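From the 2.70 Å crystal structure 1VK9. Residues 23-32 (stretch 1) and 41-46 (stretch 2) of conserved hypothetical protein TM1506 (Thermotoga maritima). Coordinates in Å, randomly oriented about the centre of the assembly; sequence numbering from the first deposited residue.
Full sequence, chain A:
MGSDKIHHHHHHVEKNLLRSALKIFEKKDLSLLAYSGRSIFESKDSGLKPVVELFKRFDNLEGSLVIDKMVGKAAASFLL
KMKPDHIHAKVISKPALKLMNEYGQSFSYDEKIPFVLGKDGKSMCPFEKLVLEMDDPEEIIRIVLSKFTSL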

# COMPACT_ATOMS: atom_id res chain seq x y z
N LYS A 23 -5.68 -11.57 -11.38
CA LYS A 23 -6.90 -12.21 -11.89
C LYS A 23 -8.09 -12.04 -10.94
O LYS A 23 -9.21 -11.83 -11.40
CB LYS A 23 -6.66 -13.70 -12.20
CG LYS A 23 -5.99 -13.97 -13.56
CD LYS A 23 -6.88 -14.89 -14.44
CE LYS A 23 -6.10 -16.05 -15.09
NZ LYS A 23 -5.05 -16.65 -14.20
N ILE A 24 -7.84 -12.12 -9.63
CA ILE A 24 -8.88 -11.92 -8.60
C ILE A 24 -9.26 -10.44 -8.45
O ILE A 24 -10.44 -10.08 -8.50
CB ILE A 24 -8.46 -12.57 -7.24
CG1 ILE A 24 -8.55 -14.11 -7.32
CG2 ILE A 24 -9.32 -12.06 -6.08
CD1 ILE A 24 -7.96 -14.86 -6.11
N PHE A 25 -8.26 -9.58 -8.28
CA PHE A 25 -8.43 -8.13 -8.24
C PHE A 25 -9.25 -7.60 -9.43
O PHE A 25 -10.16 -6.77 -9.25
CB PHE A 25 -7.06 -7.45 -8.23
CG PHE A 25 -7.08 -6.02 -7.75
CD1 PHE A 25 -7.04 -5.73 -6.38
CD2 PHE A 25 -7.10 -4.96 -8.65
CE1 PHE A 25 -7.03 -4.40 -5.93
CE2 PHE A 25 -7.10 -3.64 -8.22
CZ PHE A 25 -7.06 -3.35 -6.86
N GLU A 26 -8.93 -8.09 -10.63
CA GLU A 26 -9.57 -7.62 -11.85
C GLU A 26 -11.01 -8.15 -11.94
O GLU A 26 -11.94 -7.37 -12.14
CB GLU A 26 -8.72 -7.95 -13.10
CG GLU A 26 -7.51 -7.03 -13.34
CD GLU A 26 -6.66 -7.40 -14.57
OE1 GLU A 26 -7.03 -8.32 -15.34
OE2 GLU A 26 -5.61 -6.75 -14.79
N LYS A 27 -11.20 -9.46 -11.73
CA LYS A 27 -12.52 -10.10 -11.79
C LYS A 27 -13.55 -9.57 -10.77
O LYS A 27 -14.75 -9.73 -10.98
CB LYS A 27 -12.37 -11.62 -11.65
CG LYS A 27 -13.57 -12.45 -12.13
CD LYS A 27 -13.70 -13.76 -11.33
CE LYS A 27 -14.82 -14.64 -11.87
NZ LYS A 27 -14.66 -16.07 -11.47
N LYS A 28 -13.11 -8.93 -9.69
CA LYS A 28 -14.01 -8.53 -8.60
C LYS A 28 -14.11 -7.01 -8.38
O LYS A 28 -14.62 -6.57 -7.34
CB LYS A 28 -13.60 -9.22 -7.28
CG LYS A 28 -13.90 -10.72 -7.21
CD LYS A 28 -13.48 -11.30 -5.86
CE LYS A 28 -14.67 -11.89 -5.13
NZ LYS A 28 -14.34 -12.08 -3.70
N ASP A 29 -13.62 -6.22 -9.35
CA ASP A 29 -13.46 -4.76 -9.22
C ASP A 29 -13.06 -4.32 -7.79
O ASP A 29 -13.77 -3.55 -7.14
CB ASP A 29 -14.71 -3.99 -9.74
CG ASP A 29 -14.33 -2.71 -10.57
OD1 ASP A 29 -13.17 -2.23 -10.53
OD2 ASP A 29 -15.16 -2.11 -11.30
N LEU A 30 -11.94 -4.84 -7.30
CA LEU A 30 -11.46 -4.54 -5.94
C LEU A 30 -10.69 -3.24 -5.89
O LEU A 30 -10.20 -2.77 -6.91
CB LEU A 30 -10.56 -5.67 -5.42
CG LEU A 30 -11.22 -6.99 -5.03
CD1 LEU A 30 -10.19 -7.92 -4.42
CD2 LEU A 30 -12.42 -6.81 -4.09
N SER A 31 -10.57 -2.64 -4.71
CA SER A 31 -9.72 -1.46 -4.59
C SER A 31 -8.45 -1.72 -3.76
O SER A 31 -7.49 -0.92 -3.81
CB SER A 31 -10.52 -0.25 -4.10
OG SER A 31 -10.96 -0.39 -2.76
N LEU A 32 -8.47 -2.83 -3.01
CA LEU A 32 -7.36 -3.33 -2.19
C LEU A 32 -7.47 -4.84 -2.02
O LEU A 32 -8.55 -5.39 -1.85
CB LEU A 32 -7.37 -2.65 -0.82
CG LEU A 32 -6.27 -2.93 0.21
CD1 LEU A 32 -4.88 -2.70 -0.35
CD2 LEU A 32 -6.48 -2.06 1.45
N PHE A 41 -7.51 -10.50 2.55
CA PHE A 41 -8.24 -9.25 2.75
C PHE A 41 -8.70 -8.73 1.39
O PHE A 41 -7.91 -8.65 0.45
CB PHE A 41 -7.38 -8.19 3.47
CG PHE A 41 -8.12 -6.91 3.75
CD1 PHE A 41 -8.16 -5.88 2.81
CD2 PHE A 41 -8.81 -6.74 4.94
CE1 PHE A 41 -8.88 -4.70 3.05
CE2 PHE A 41 -9.52 -5.56 5.20
CZ PHE A 41 -9.56 -4.54 4.24
N GLU A 42 -9.97 -8.37 1.30
CA GLU A 42 -10.56 -7.84 0.07
C GLU A 42 -11.38 -6.61 0.46
O GLU A 42 -12.16 -6.67 1.43
CB GLU A 42 -11.49 -8.89 -0.58
CG GLU A 42 -10.77 -10.00 -1.33
CD GLU A 42 -11.69 -11.00 -2.00
OE1 GLU A 42 -12.89 -10.70 -2.19
OE2 GLU A 42 -11.22 -12.11 -2.36
N SER A 43 -11.20 -5.51 -0.27
CA SER A 43 -12.11 -4.36 -0.11
C SER A 43 -12.34 -3.66 -1.41
O SER A 43 -11.50 -3.73 -2.31
CB SER A 43 -11.58 -3.33 0.89
OG SER A 43 -12.63 -2.50 1.36
N LYS A 44 -13.50 -2.99 -1.51
CA LYS A 44 -13.78 -2.12 -2.64
C LYS A 44 -14.20 -0.67 -2.30
O LYS A 44 -14.59 0.05 -3.19
CB LYS A 44 -14.74 -2.79 -3.63
CG LYS A 44 -16.18 -2.91 -3.17
CD LYS A 44 -16.75 -4.31 -3.43
CE LYS A 44 -17.10 -4.51 -4.89
NZ LYS A 44 -18.36 -5.27 -5.03
N ASP A 45 -14.09 -0.25 -1.03
CA ASP A 45 -14.33 1.15 -0.65
C ASP A 45 -13.30 2.13 -1.26
O ASP A 45 -12.31 1.72 -1.88
CB ASP A 45 -14.34 1.38 0.88
CG ASP A 45 -15.01 0.26 1.68
OD1 ASP A 45 -16.12 -0.21 1.27
OD2 ASP A 45 -14.51 -0.19 2.76
N SER A 46 -13.53 3.42 -1.07
CA SER A 46 -12.66 4.46 -1.60
C SER A 46 -11.77 5.11 -0.53
O SER A 46 -12.07 5.05 0.66
CB SER A 46 -13.48 5.52 -2.36
OG SER A 46 -13.13 5.52 -3.74

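The contact is anchored by a short antiparallel pairing in which Leu-32 and Ser-43 face each other with their CA atoms 5.3 Å apart. Two hydrogen bonds close this pair: Ser-43 N donates to Leu-32 O at 3.1 Å with an N-H...O angle of 165°, and Leu-32 N donates to Ser-43 O at 3.2 Å with an angle of 151°. Ser-43 O also accepts from Ser-31 N at 2.8 Å and 165°, so one carbonyl serves two successive amides, and the bond to Ser-31 is the shorter and straighter of the two. Psi of -16° at Ser-31 keeps its own N and Leu-32 N close together, 2.7 Å apart, so that both amides can converge on Ser-43 O; Leu-32, at -154/140, is extended.

The same residue adds a side-chain bond. The CA-to-CB bond of Ser-31 points toward the second stretch, and chi1 of 68° (p) places the hydroxyl so that Ser-31 OG donates to Asp-45 O at 2.7 Å. The acceptor is a backbone carbonyl, so the contact asks nothing of the Asp-45 side chain, whose CA-to-CB bond points away. Ser-31 therefore holds the second stretch at two points, its amide at Ser-43, the last strand residue, and its hydroxyl at Asp-45, beyond the strand.

The charged pair lies nearer the helix. Lys-28, the first residue to leave helical phi/psi (-117/14), directs its CA-to-CB bond toward the second stretch. Its chi1 is m and its chi2 is t; chi3, at 120°, lies between wells, and chi4 returns to t. This path brings Lys-28 NZ to 2.5 Å from Glu-42 OE1, a hydrogen-bonded salt bridge. The distance is very short for such a pair, and at 2.70 Å resolution its exact value deserves caution. Glu-42 reaches across differently: its CA-to-CB bond runs sideways, but chi1 of -77° (m) and chi2 of -178° (t) carry the carboxylate nearer the first stretch. Its other oxygen, OE2, is hydrogen-bonded to a residue adjoining the stretches.

The aliphatic part of Glu-42 is also used. Leu-30 CD1 packs 3.8 Å from Glu-42 CG, while Leu-30 CD2 lies 3.7 Å from Ser-43 O. Leu-30 starts sideways, and its m,t rotamer brings the end of the side chain nearer the second stretch, where both methyls find contacts. Its backbone is tied to the helix as well, with Leu-30 N donating to Phe-25 O at 3.3 Å.

Lys-44 behaves unlike Lys-28. Its chi1 is p, but chi2 (-134°) and chi4 (-141°) lie between wells, and its amine has no salt-bridge partner across the contact. Instead its carbon atoms pass the backbone of the turn, with Lys-44 CB 3.7 Å from Asp-29 O and Lys-44 CE 4.0 Å from Lys-28 O. Lys-44 also touches a crystal neighbour, so its conformation need not reflect this contact alone.

At the far end, Leu-32 in its t,p rotamer sets CD2 3.9 Å from Phe-41 CE1, an apolar contact made obliquely to the ring.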